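Side-chain contacts in periplasmic His/Glu/Gln/Arg/opine family-binding protein (Silicibacter pomeroyi, PDB 3I6V), which binds lysine and probably serves as the periplasmic solute-binding component of an ABC transporter for amino acids of the His/Glu/Gln/Arg/opine group: residues Pro158-Ser163 / Leu167-Asp172; Glu135-Ala140 / Asp147-Asp152; Thr85-Pro90 / Ser201-Gly206; Glu31-Asp36 / Lys213-Glu218. All blocks are in the same frame, centred on the assembly; numbering follows the deposited sequence.

Contact 1 (Pro158-Ser163 / Leu167-Asp172); sequences PIVAES and LMFVGD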
loop_
_atom_site.group_PDB
_atom_site.type_symbol
_atom_site.label_atom_id
_atom_site.label_comp_id
_atom_site.label_asym_id
_atom_site.label_seq_id
_atom_site.Cartn_x
_atom_site.Cartn_y
_atom_site.Cartn_z
ATOM N N PRO A 158 0.798 13.446 0.290
ATOM C CA PRO A 158 0.185 14.295 -0.754
ATOM C C PRO A 158 -1.210 14.769 -0.370
ATOM O O PRO A 158 -1.638 15.838 -0.787
ATOM C CB PRO A 158 0.127 13.362 -1.993
ATOM C CG PRO A 158 1.174 12.275 -1.714
ATOM C CD PRO A 158 1.040 12.073 -0.204
ATOM N N ILE A 159 -1.931 13.972 0.405
ATOM C CA ILE A 159 -3.269 14.338 0.825
ATOM C C ILE A 159 -3.270 15.585 1.749
ATOM O O ILE A 159 -4.070 16.532 1.561
ATOM C CB ILE A 159 -3.965 13.120 1.442
ATOM C CG1 ILE A 159 -4.373 12.136 0.336
ATOM C CG2 ILE A 159 -5.191 13.517 2.197
ATOM C CD1 ILE A 159 -4.967 10.874 0.867
ATOM N N VAL A 160 -2.364 15.591 2.723
ATOM C CA VAL A 160 -2.131 16.766 3.557
ATOM C C VAL A 160 -1.714 17.986 2.724
ATOM O O VAL A 160 -2.263 19.073 2.910
ATOM C CB VAL A 160 -1.054 16.482 4.664
ATOM C CG1 VAL A 160 -0.552 17.814 5.289
ATOM C CG2 VAL A 160 -1.623 15.549 5.704
ATOM N N ALA A 161 -0.771 17.810 1.807
ATOM C CA ALA A 161 -0.358 18.928 0.962
ATOM C C ALA A 161 -1.509 19.500 0.082
ATOM O O ALA A 161 -1.515 20.686 -0.188
ATOM C CB ALA A 161 0.861 18.543 0.105
ATOM N N GLU A 162 -2.485 18.658 -0.302
ATOM C CA GLU A 162 -3.582 19.018 -1.237
ATOM C C GLU A 162 -4.746 19.639 -0.488
ATOM O O GLU A 162 -5.700 20.100 -1.107
ATOM C CB GLU A 162 -4.180 17.757 -1.892
ATOM C CG GLU A 162 -3.373 17.050 -2.960
ATOM C CD GLU A 162 -3.830 15.621 -3.131
ATOM O OE1 GLU A 162 -4.934 15.264 -2.643
ATOM O OE2 GLU A 162 -3.068 14.823 -3.727
ATOM N N SER A 163 -4.705 19.574 0.843
ATOM C CA SER A 163 -5.856 19.905 1.653
ATOM C C SER A 163 -6.033 21.416 1.879
ATOM O O SER A 163 -7.003 21.805 2.505
ATOM C CB SER A 163 -5.804 19.207 3.017
ATOM O OG SER A 163 -4.875 19.857 3.895
ATOM N N LEU A 167 -6.325 19.614 6.512
ATOM C CA LEU A 167 -5.852 18.332 7.108
ATOM C C LEU A 167 -4.427 18.515 7.512
ATOM O O LEU A 167 -3.692 19.209 6.834
ATOM C CB LEU A 167 -5.919 17.154 6.121
ATOM C CG LEU A 167 -7.330 16.726 5.746
ATOM C CD1 LEU A 167 -7.294 15.782 4.513
ATOM C CD2 LEU A 167 -8.152 16.168 6.941
ATOM N N MET A 168 -4.027 17.879 8.614
ATOM C CA MET A 168 -2.656 18.017 9.076
ATOM C C MET A 168 -2.180 16.758 9.830
ATOM O O MET A 168 -2.966 16.046 10.438
ATOM C CB MET A 168 -2.530 19.260 9.982
ATOM C CG MET A 168 -3.423 19.204 11.253
ATOM S SD MET A 168 -4.006 20.860 11.790
ATOM C CE MET A 168 -5.118 21.219 10.430
ATOM N N PHE A 169 -0.879 16.519 9.798
ATOM C CA PHE A 169 -0.289 15.478 10.655
ATOM C C PHE A 169 -0.361 15.849 12.142
ATOM O O PHE A 169 -0.080 16.992 12.521
ATOM C CB PHE A 169 1.155 15.238 10.254
ATOM C CG PHE A 169 1.309 14.527 8.929
ATOM C CD1 PHE A 169 1.918 15.166 7.843
ATOM C CD2 PHE A 169 0.846 13.206 8.776
ATOM C CE1 PHE A 169 2.065 14.497 6.604
ATOM C CE2 PHE A 169 0.989 12.518 7.544
ATOM C CZ PHE A 169 1.616 13.161 6.461
ATOM N N VAL A 170 -0.756 14.882 12.971
ATOM C CA VAL A 170 -0.777 15.049 14.422
ATOM C C VAL A 170 -0.087 13.834 15.083
ATOM O O VAL A 170 -0.066 12.724 14.516
ATOM C CB VAL A 170 -2.231 15.232 14.940
ATOM C CG1 VAL A 170 -2.830 16.512 14.377
ATOM C CG2 VAL A 170 -3.109 14.069 14.531
ATOM N N GLY A 171 0.499 14.044 16.258
ATOM C CA GLY A 171 1.139 12.945 16.997
ATOM C C GLY A 171 2.456 12.539 16.361
ATOM O O GLY A 171 3.078 13.300 15.616
ATOM N N ASP A 172 2.898 11.327 16.652
ATOM C CA ASP A 172 4.198 10.890 16.157
ATOM C C ASP A 172 3.977 9.808 15.127
ATOM O O ASP A 172 2.995 9.102 15.209
ATOM C CB ASP A 172 5.021 10.326 17.319
ATOM C CG ASP A 172 5.185 11.336 18.456
ATOM O OD1 ASP A 172 4.460 11.214 19.476
ATOM O OD2 ASP A 172 6.010 12.260 18.310
#
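Val160 meets Phe169 and Leu167 between helix 153-162 and strand 168-170, which a short turn connects. From its base outward, Val160 CB already lies 4.2 Å from Phe169 CE1. CG1 stands anti to the backbone N (chi1 165°) and ends 3.8 Å from the carbonyl oxygen Leu167 O, while CG2, the other branch, goes over the Phe169 ring. Val160 CG2 is 4.0 Å from the ring centroid and only 14° off its normal, which identifies a CH-pi contact over the face, displaced slightly toward CE1. One residue earlier in the helix, Ile159 CG2 packs on Leu167 CD1 at 3.9 Å. The polar part centres on Ser163, whose hydroxyl works in both directions: OG donates to Val160 O at 2.9 Å, one turn back in its own segment, and accepts from Leu167 N at 3.0 Å with a moderately bent N-H...O angle of 146°. Val160 O also receives the Ser163 backbone N, so two donors hold it. An alanine here has no hydroxyl, and would probably leave Leu167 N without this acceptor and Val160 O with one donor fewer, so that the turn between helix and strand is held less firmly. Strand 168-170 pairs with strand 93-98, where Phe169 touches Ser95 and Val97; Arg153 makes a cation-pi contact with the same ring, and Ile138 and Val141 of helix 134-142 pack against Leu167.

Contact 2 (Glu135-Ala140 / Asp147-Asp152); sequences EETIAA and DAVFAD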
loop_
_atom_site.group_PDB
_atom_site.type_symbol
_atom_site.label_atom_id
_atom_site.label_comp_id
_atom_site.label_asym_id
_atom_site.label_seq_id
_atom_site.Cartn_x
_atom_site.Cartn_y
_atom_site.Cartn_z
ATOM N N GLU A 135 -9.882 6.309 0.396
ATOM C CA GLU A 135 -10.597 7.578 0.326
ATOM C C GLU A 135 -11.702 7.703 1.379
ATOM O O GLU A 135 -11.932 8.790 1.882
ATOM C CB GLU A 135 -11.135 7.861 -1.089
ATOM C CG GLU A 135 -11.786 9.305 -1.219
ATOM C CD GLU A 135 -10.897 10.502 -0.713
ATOM O OE1 GLU A 135 -9.623 10.475 -0.837
ATOM O OE2 GLU A 135 -11.509 11.497 -0.194
ATOM N N GLU A 136 -12.382 6.619 1.717
ATOM C CA GLU A 136 -13.430 6.662 2.751
ATOM C C GLU A 136 -12.909 7.042 4.157
ATOM O O GLU A 136 -13.607 7.704 4.945
ATOM C CB GLU A 136 -14.202 5.339 2.816
ATOM C CG GLU A 136 -15.235 5.161 1.679
ATOM C CD GLU A 136 -15.593 3.688 1.398
ATOM O OE1 GLU A 136 -15.188 2.784 2.160
ATOM O OE2 GLU A 136 -16.288 3.427 0.379
ATOM N N THR A 137 -11.693 6.606 4.477
ATOM C CA THR A 137 -11.054 7.019 5.739
ATOM C C THR A 137 -10.773 8.513 5.764
ATOM O O THR A 137 -10.902 9.139 6.811
ATOM C CB THR A 137 -9.718 6.239 6.035
ATOM O OG1 THR A 137 -8.689 6.647 5.120
ATOM C CG2 THR A 137 -9.943 4.726 5.908
ATOM N N ILE A 138 -10.378 9.090 4.631
ATOM C CA ILE A 138 -10.107 10.537 4.584
ATOM C C ILE A 138 -11.434 11.297 4.730
ATOM O O ILE A 138 -11.531 12.267 5.508
ATOM C CB ILE A 138 -9.409 10.967 3.262
ATOM C CG1 ILE A 138 -8.113 10.188 3.037
ATOM C CG2 ILE A 138 -9.171 12.481 3.223
ATOM C CD1 ILE A 138 -7.125 10.200 4.241
ATOM N N ALA A 139 -12.446 10.831 4.002
ATOM C CA ALA A 139 -13.783 11.434 4.044
ATOM C C ALA A 139 -14.353 11.418 5.465
ATOM O O ALA A 139 -14.992 12.396 5.884
ATOM C CB ALA A 139 -14.737 10.727 3.044
ATOM N N ALA A 140 -14.102 10.337 6.218
ATOM C CA ALA A 140 -14.626 10.228 7.589
ATOM C C ALA A 140 -14.047 11.297 8.517
ATOM O O ALA A 140 -14.730 11.770 9.436
ATOM C CB ALA A 140 -14.402 8.798 8.190
ATOM N N ASP A 147 -12.345 11.292 14.641
ATOM C CA ASP A 147 -11.341 12.223 15.193
ATOM C C ASP A 147 -10.037 12.316 14.404
ATOM O O ASP A 147 -9.391 13.371 14.345
ATOM C CB ASP A 147 -11.072 11.841 16.669
ATOM C CG ASP A 147 -12.305 12.053 17.550
ATOM O OD1 ASP A 147 -12.895 11.073 18.081
ATOM O OD2 ASP A 147 -12.719 13.229 17.659
ATOM N N ALA A 148 -9.617 11.196 13.817
ATOM C CA ALA A 148 -8.412 11.171 13.009
ATOM C C ALA A 148 -8.399 9.904 12.150
ATOM O O ALA A 148 -9.209 9.004 12.335
ATOM C CB ALA A 148 -7.151 11.233 13.898
ATOM N N VAL A 149 -7.476 9.860 11.214
ATOM C CA VAL A 149 -7.247 8.660 10.411
ATOM C C VAL A 149 -5.812 8.226 10.685
ATOM O O VAL A 149 -4.913 9.075 10.785
ATOM C CB VAL A 149 -7.454 8.920 8.883
ATOM C CG1 VAL A 149 -6.642 10.147 8.435
ATOM C CG2 VAL A 149 -7.061 7.682 8.063
ATOM N N PHE A 150 -5.601 6.913 10.781
ATOM C CA PHE A 150 -4.249 6.349 10.924
ATOM C C PHE A 150 -3.963 5.516 9.679
ATOM O O PHE A 150 -4.682 4.566 9.392
ATOM C CB PHE A 150 -4.205 5.488 12.194
ATOM C CG PHE A 150 -2.831 4.957 12.547
ATOM C CD1 PHE A 150 -1.786 5.832 12.870
ATOM C CD2 PHE A 150 -2.602 3.575 12.582
ATOM C CE1 PHE A 150 -0.516 5.329 13.217
ATOM C CE2 PHE A 150 -1.360 3.048 12.927
ATOM C CZ PHE A 150 -0.305 3.925 13.249
ATOM N N ALA A 151 -2.917 5.881 8.944
ATOM C CA ALA A 151 -2.658 5.299 7.637
ATOM C C ALA A 151 -1.209 5.429 7.288
ATOM O O ALA A 151 -0.430 6.039 8.015
ATOM C CB ALA A 151 -3.529 6.037 6.535
ATOM N N ASP A 152 -0.850 4.885 6.138
ATOM C CA ASP A 152 0.511 4.941 5.657
ATOM C C ASP A 152 0.898 6.388 5.395
ATOM O O ASP A 152 0.105 7.155 4.774
ATOM C CB ASP A 152 0.581 4.154 4.372
ATOM C CG ASP A 152 1.932 4.132 3.788
ATOM O OD1 ASP A 152 2.765 3.313 4.246
ATOM O OD2 ASP A 152 2.139 4.908 2.820
#
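Thr137 OG1, 3.5 Å from Val149 CG2, has its hydrogen bond elsewhere: it bonds to Pro134 O in the first turn of its own helix, and Pro134 lines the lysine pocket. Toward the strand the same hydroxyl therefore offers only a van der Waals surface. Thr137 CB adds a second touch to Val149 CG2 at 3.6 Å, and the two side chains cross at about a right angle. The fork of Val149 explains which branch does what. With CG1 between the backbone N and the carbonyl carbon (chi1 51°), CG2 is turned anti to the N and carries the threonine contact, whereas CG1 faces Ile138 CD1 at 4.2 Å. Ile138 starts out pointing away from the strand; its bent chain (chi2 -52°) brings CD1 back. Even the helix backbone lies near, with Val149 CB 4.0 Å from Thr137 O. Topologically, helix 134-142 belongs to a beta-alpha-beta crossover from strand 127-131 to strand 148-152, the two flanking strand 108-112 in parallel. Phe131 fills in beside Thr137. The strand leads into helix 153-162, with Asp152 as its N-cap. Between helix and strand no hydrogen bond is found, and all three touching side chains are buried, so the side chains meet by van der Waals contact alone: the one polar side-chain atom involved is satisfied within its own helix.

Contact 3 (Thr85-Pro90 / Ser201-Gly206); sequences TQNYIP and SMKEDG
Two torsion choices bring Lys203 and Gln86 together. The lysine has CG anti to its carbonyl carbon (chi1 -70°) and an extended chain beyond, which carries NZ across to segment 85-90; Gln86 places CG between N and carbonyl carbon (chi1 64°) and lets its chain run past the lysine in the opposite direction. The result is a double grip on one nitrogen: Lys203 NZ donates to Gln86 OE1 at 2.8 Å and to the backbone oxygen Asn87 O, also at 2.8 Å. The latter has a C=O...N angle of 149°, and in both bonds the nitrogen is tilted out of the carbonyl plane. A third bond, from Lys203 NZ to Asn87 OD1 at 3.5 Å, is weak; that oxygen has a stronger partner in Tyr223 OH. A methionine in place of Lys203 would have no ammonium, and Gln86 OE1 and Asn87 O would probably both lose the donor that ties them to the helix. Gln86 NE2 bonds to Thr200 OG1, so both ends of its amide are engaged by helix 189-204. Segment 85-90, on broken strand 83-89, pairs with strand 180-184, while Lys203 also leans on Leu208 of helix 207-216.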
loop_
_atom_site.group_PDB
_atom_site.type_symbol
_atom_site.label_atom_id
_atom_site.label_comp_id
_atom_site.label_asym_id
_atom_site.label_seq_id
_atom_site.Cartn_x
_atom_site.Cartn_y
_atom_site.Cartn_z
ATOM N N THR A 85 7.423 -11.750 -1.959
ATOM C CA THR A 85 8.779 -11.426 -2.432
ATOM C C THR A 85 9.478 -10.645 -1.336
ATOM O O THR A 85 8.854 -10.286 -0.340
ATOM C CB THR A 85 8.742 -10.519 -3.721
ATOM O OG1 THR A 85 8.129 -9.248 -3.418
ATOM C CG2 THR A 85 7.998 -11.188 -4.844
ATOM N N GLN A 86 10.758 -10.330 -1.534
ATOM C CA GLN A 86 11.424 -9.314 -0.751
ATOM C C GLN A 86 10.673 -7.978 -0.906
ATOM O O GLN A 86 9.897 -7.808 -1.856
ATOM C CB GLN A 86 12.860 -9.131 -1.282
ATOM C CG GLN A 86 12.877 -8.594 -2.735
ATOM C CD GLN A 86 14.280 -8.604 -3.301
ATOM O OE1 GLN A 86 15.159 -7.858 -2.854
ATOM N NE2 GLN A 86 14.500 -9.469 -4.255
ATOM N N ASN A 87 10.922 -7.027 -0.009
ATOM C CA ASN A 87 10.269 -5.736 -0.162
ATOM C C ASN A 87 10.757 -4.975 -1.445
ATOM O O ASN A 87 11.857 -5.234 -1.965
ATOM C CB ASN A 87 10.285 -4.882 1.123
ATOM C CG ASN A 87 11.706 -4.512 1.640
ATOM O OD1 ASN A 87 12.665 -4.275 0.883
ATOM N ND2 ASN A 87 11.807 -4.407 2.954
ATOM N N TYR A 88 9.891 -4.118 -1.986
ATOM C CA TYR A 88 10.297 -3.283 -3.103
ATOM C C TYR A 88 10.186 -1.795 -2.765
ATOM O O TYR A 88 10.615 -0.941 -3.549
ATOM C CB TYR A 88 9.598 -3.673 -4.387
ATOM C CG TYR A 88 8.092 -3.628 -4.312
ATOM C CD1 TYR A 88 7.340 -4.808 -4.199
ATOM C CD2 TYR A 88 7.414 -2.404 -4.354
ATOM C CE1 TYR A 88 5.925 -4.772 -4.128
ATOM C CE2 TYR A 88 6.012 -2.349 -4.282
ATOM C CZ TYR A 88 5.284 -3.521 -4.190
ATOM O OH TYR A 88 3.914 -3.454 -4.097
ATOM N N ILE A 89 9.633 -1.500 -1.595
ATOM C CA ILE A 89 9.831 -0.219 -0.941
ATOM C C ILE A 89 10.276 -0.547 0.492
ATOM O O ILE A 89 9.738 -1.478 1.095
ATOM C CB ILE A 89 8.539 0.637 -0.909
ATOM C CG1 ILE A 89 7.869 0.689 -2.300
ATOM C CG2 ILE A 89 8.820 2.093 -0.341
ATOM C CD1 ILE A 89 6.523 1.453 -2.295
ATOM N N PRO A 90 11.282 0.195 1.025
ATOM C CA PRO A 90 11.692 0.012 2.409
ATOM C C PRO A 90 10.541 0.311 3.369
ATOM O O PRO A 90 9.596 1.039 2.986
ATOM C CB PRO A 90 12.865 1.028 2.596
ATOM C CG PRO A 90 13.424 1.180 1.161
ATOM C CD PRO A 90 12.152 1.154 0.305
ATOM N N SER A 201 17.779 -7.343 -9.225
ATOM C CA SER A 201 18.407 -6.638 -10.369
ATOM C C SER A 201 18.107 -5.122 -10.385
ATOM O O SER A 201 18.995 -4.319 -10.690
ATOM C CB SER A 201 17.991 -7.297 -11.691
ATOM O OG SER A 201 16.697 -6.828 -12.129
ATOM N N MET A 202 16.890 -4.711 -10.012
ATOM C CA MET A 202 16.564 -3.267 -9.972
ATOM C C MET A 202 17.199 -2.568 -8.767
ATOM O O MET A 202 17.477 -1.347 -8.799
ATOM C CB MET A 202 15.040 -3.033 -9.975
ATOM C CG MET A 202 14.329 -3.483 -11.249
ATOM S SD MET A 202 12.566 -3.061 -11.345
ATOM C CE MET A 202 12.701 -1.325 -11.176
ATOM N N LYS A 203 17.402 -3.326 -7.687
ATOM C CA LYS A 203 18.108 -2.804 -6.523
ATOM C C LYS A 203 19.598 -2.626 -6.854
ATOM O O LYS A 203 20.191 -1.630 -6.485
ATOM C CB LYS A 203 17.920 -3.688 -5.262
ATOM C CG LYS A 203 16.471 -3.639 -4.677
ATOM C CD LYS A 203 16.318 -4.422 -3.382
ATOM C CE LYS A 203 14.837 -4.499 -2.933
ATOM N NZ LYS A 203 14.641 -5.402 -1.711
ATOM N N GLU A 204 20.166 -3.595 -7.568
ATOM C CA GLU A 204 21.597 -3.612 -7.875
ATOM C C GLU A 204 22.063 -2.513 -8.868
ATOM O O GLU A 204 23.175 -1.995 -8.731
ATOM C CB GLU A 204 22.013 -5.010 -8.339
ATOM C CG GLU A 204 22.176 -5.981 -7.172
ATOM C CD GLU A 204 22.378 -7.431 -7.616
ATOM O OE1 GLU A 204 22.148 -7.745 -8.813
ATOM O OE2 GLU A 204 22.744 -8.261 -6.751
ATOM N N ASP A 205 21.202 -2.166 -9.829
ATOM C CA ASP A 205 21.495 -1.161 -10.855
ATOM C C ASP A 205 20.916 0.226 -10.585
ATOM O O ASP A 205 21.082 1.119 -11.404
ATOM C CB ASP A 205 21.060 -1.656 -12.240
ATOM C CG ASP A 205 19.523 -1.672 -12.439
ATOM O OD1 ASP A 205 18.750 -1.207 -11.567
ATOM O OD2 ASP A 205 19.095 -2.144 -13.505
ATOM N N GLY A 206 20.235 0.414 -9.454
ATOM C CA GLY A 206 19.749 1.733 -9.051
ATOM C C GLY A 206 18.427 2.187 -9.659
ATOM O O GLY A 206 17.936 3.267 -9.326
#

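Contact 4 (Glu31-Asp36 / Lys213-Glu218); sequences ERELGD and KKWFGE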
loop_
_atom_site.group_PDB
_atom_site.type_symbol
_atom_site.label_atom_id
_atom_site.label_comp_id
_atom_site.label_asym_id
_atom_site.label_seq_id
_atom_site.Cartn_x
_atom_site.Cartn_y
_atom_site.Cartn_z
ATOM N N GLU A 31 3.286 1.355 -8.866
ATOM C CA GLU A 31 3.213 -0.073 -9.042
ATOM C C GLU A 31 2.894 -0.516 -10.448
ATOM O O GLU A 31 3.253 -1.629 -10.829
ATOM C CB GLU A 31 2.235 -0.684 -8.016
ATOM C CG GLU A 31 2.868 -0.563 -6.619
ATOM C CD GLU A 31 1.941 -0.935 -5.478
ATOM O OE1 GLU A 31 0.711 -0.706 -5.588
ATOM O OE2 GLU A 31 2.467 -1.455 -4.458
ATOM N N ARG A 32 2.225 0.336 -11.231
ATOM C CA ARG A 32 2.041 0.041 -12.655
ATOM C C ARG A 32 3.408 0.047 -13.311
ATOM O O ARG A 32 3.751 -0.874 -14.041
ATOM C CB ARG A 32 1.173 1.111 -13.376
ATOM C CG ARG A 32 1.145 0.933 -14.915
ATOM C CD ARG A 32 0.443 -0.394 -15.202
ATOM N NE ARG A 32 0.455 -0.867 -16.594
ATOM C CZ ARG A 32 -0.594 -0.796 -17.416
ATOM N NH1 ARG A 32 -1.723 -0.202 -17.014
ATOM N NH2 ARG A 32 -0.512 -1.305 -18.649
ATOM N N GLU A 33 4.157 1.119 -13.093
ATOM C CA GLU A 33 5.475 1.230 -13.703
ATOM C C GLU A 33 6.410 0.124 -13.202
ATOM O O GLU A 33 7.170 -0.491 -13.977
ATOM C CB GLU A 33 6.087 2.585 -13.389
ATOM C CG GLU A 33 7.291 2.871 -14.261
ATOM C CD GLU A 33 8.003 4.162 -13.919
ATOM O OE1 GLU A 33 7.380 5.093 -13.360
ATOM O OE2 GLU A 33 9.204 4.242 -14.224
ATOM N N LEU A 34 6.365 -0.118 -11.897
ATOM C CA LEU A 34 7.232 -1.150 -11.327
ATOM C C LEU A 34 6.863 -2.521 -11.868
ATOM O O LEU A 34 7.713 -3.238 -12.384
ATOM C CB LEU A 34 7.166 -1.132 -9.793
ATOM C CG LEU A 34 7.947 -2.275 -9.115
ATOM C CD1 LEU A 34 9.473 -2.105 -9.344
ATOM C CD2 LEU A 34 7.616 -2.271 -7.654
ATOM N N GLY A 35 5.587 -2.874 -11.775
ATOM C CA GLY A 35 5.113 -4.169 -12.206
ATOM C C GLY A 35 5.452 -4.468 -13.666
ATOM O O GLY A 35 5.900 -5.590 -13.998
ATOM N N ASP A 36 5.227 -3.478 -14.543
ATOM C CA ASP A 36 5.580 -3.637 -15.961
ATOM C C ASP A 36 7.067 -3.870 -16.134
ATOM O O ASP A 36 7.473 -4.723 -16.937
ATOM C CB ASP A 36 5.175 -2.403 -16.795
ATOM C CG ASP A 36 3.667 -2.271 -16.965
ATOM O OD1 ASP A 36 2.908 -3.270 -16.770
ATOM O OD2 ASP A 36 3.245 -1.159 -17.346
ATOM N N LYS A 213 12.045 7.550 -5.913
ATOM C CA LYS A 213 12.157 9.014 -5.794
ATOM C C LYS A 213 11.196 9.702 -6.780
ATOM O O LYS A 213 10.509 10.637 -6.406
ATOM C CB LYS A 213 13.618 9.488 -5.977
ATOM C CG LYS A 213 14.525 9.178 -4.784
ATOM C CD LYS A 213 16.007 9.371 -5.113
ATOM C CE LYS A 213 16.891 8.968 -3.925
ATOM N NZ LYS A 213 18.141 8.226 -4.401
ATOM N N LYS A 214 11.120 9.208 -8.018
ATOM C CA LYS A 214 10.165 9.743 -9.012
ATOM C C LYS A 214 8.739 9.843 -8.411
ATOM O O LYS A 214 8.091 10.915 -8.460
ATOM C CB LYS A 214 10.180 8.884 -10.288
ATOM C CG LYS A 214 9.217 9.364 -11.367
ATOM C CD LYS A 214 9.143 8.355 -12.524
ATOM C CE LYS A 214 8.007 8.719 -13.498
ATOM N NZ LYS A 214 7.906 7.692 -14.574
ATOM N N TRP A 215 8.261 8.743 -7.816
ATOM C CA TRP A 215 6.884 8.703 -7.313
ATOM C C TRP A 215 6.674 9.197 -5.872
ATOM O O TRP A 215 5.616 9.712 -5.560
ATOM C CB TRP A 215 6.298 7.305 -7.490
ATOM C CG TRP A 215 6.038 6.953 -8.912
ATOM C CD1 TRP A 215 6.897 6.332 -9.778
ATOM C CD2 TRP A 215 4.838 7.197 -9.646
ATOM N NE1 TRP A 215 6.298 6.160 -11.000
ATOM C CE2 TRP A 215 5.037 6.694 -10.952
ATOM C CE3 TRP A 215 3.602 7.795 -9.327
ATOM C CZ2 TRP A 215 4.044 6.765 -11.943
ATOM C CZ3 TRP A 215 2.626 7.878 -10.313
ATOM C CH2 TRP A 215 2.852 7.366 -11.605
ATOM N N PHE A 216 7.674 9.035 -5.005
ATOM C CA PHE A 216 7.517 9.336 -3.580
ATOM C C PHE A 216 8.306 10.565 -3.111
ATOM O O PHE A 216 8.141 11.006 -1.970
ATOM C CB PHE A 216 7.829 8.091 -2.706
ATOM C CG PHE A 216 6.879 6.950 -2.941
ATOM C CD1 PHE A 216 7.238 5.907 -3.785
ATOM C CD2 PHE A 216 5.614 6.944 -2.351
ATOM C CE1 PHE A 216 6.355 4.834 -4.049
ATOM C CE2 PHE A 216 4.703 5.892 -2.610
ATOM C CZ PHE A 216 5.070 4.836 -3.465
ATOM N N GLY A 217 9.138 11.125 -3.992
ATOM C CA GLY A 217 9.850 12.374 -3.681
ATOM C C GLY A 217 11.331 12.171 -3.427
ATOM O O GLY A 217 11.761 11.068 -3.068
ATOM N N GLU A 218 12.111 13.243 -3.571
ATOM C CA GLU A 218 13.573 13.185 -3.398
ATOM C C GLU A 218 14.029 12.687 -2.019
ATOM O O GLU A 218 15.117 12.123 -1.880
ATOM C CB GLU A 218 14.223 14.552 -3.704
ATOM C CG GLU A 218 14.267 14.893 -5.198
ATOM C CD GLU A 218 14.843 13.757 -6.044
ATOM O OE1 GLU A 218 15.986 13.316 -5.762
ATOM O OE2 GLU A 218 14.152 13.302 -6.988
#
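A helix-helix contact, between helix 30-42 and the closing turn of helix 207-216, is fastened at the surface by Glu33, Lys214 and Trp215. One carboxylate oxygen does the work. Trp215 NE1 donates to Glu33 OE1 at 2.8 Å with an N-H...O angle of 173°, and the oxygen lies almost in the indole plane, so this bond is nearly straight and edge-on from the ring's side. From the carboxylate's side it arrives on the anti side, clearly out of plane, the two flat groups being turned 60° apart. Lys214 NZ makes a salt bridge to the same Glu33 OE1 at 2.9 Å, coming from above the carboxylate plane. The two donors approach from opposite faces, and together they would probably hinder rotation of the carboxylate. Glu33 OE2, by contrast, is 3.7 Å from Lys214 NZ, so the bridge is one-sided. Glu33 gets there with CG anti to its backbone N (chi1 -166°) and the rest extended; Lys214 is extended too. The Glu33 side chain also touches Met211, one turn before Trp215 on helix 207-216, which adds an apolar touch to the polar grip. Beneath the polar layer, Leu34 packs on Leu208 and Met211 of helix 207-216 and on Tyr88 of strand 83-89, while Phe216 meets Phe30 edge-to-face and touches Ile89.

Contacts 1 and 2 build one region: strand 148-152 of contact 2 runs directly on into helix 153-162 of contact 1, both contacts reach the same sheet, and they meet through Ile138, whose CG1 lies 3.9 Å from Ile159 CD1. Contacts 3 and 4 lie about 12 Å apart between centres and join through Leu34, Tyr88, Ile89 and Phe216. Contact 2 alone is fully buried, and it has no hydrogen bond across its interface. The other three are surface contacts: contact 1 mixes a serine hydroxyl that both donates and accepts with CH-pi packing, contact 3 rests on one ammonium shared by neutral oxygens, and contact 4 reverses this, gathering two donors on one acidic oxygen. Along the chain, contact 4 encloses all the others.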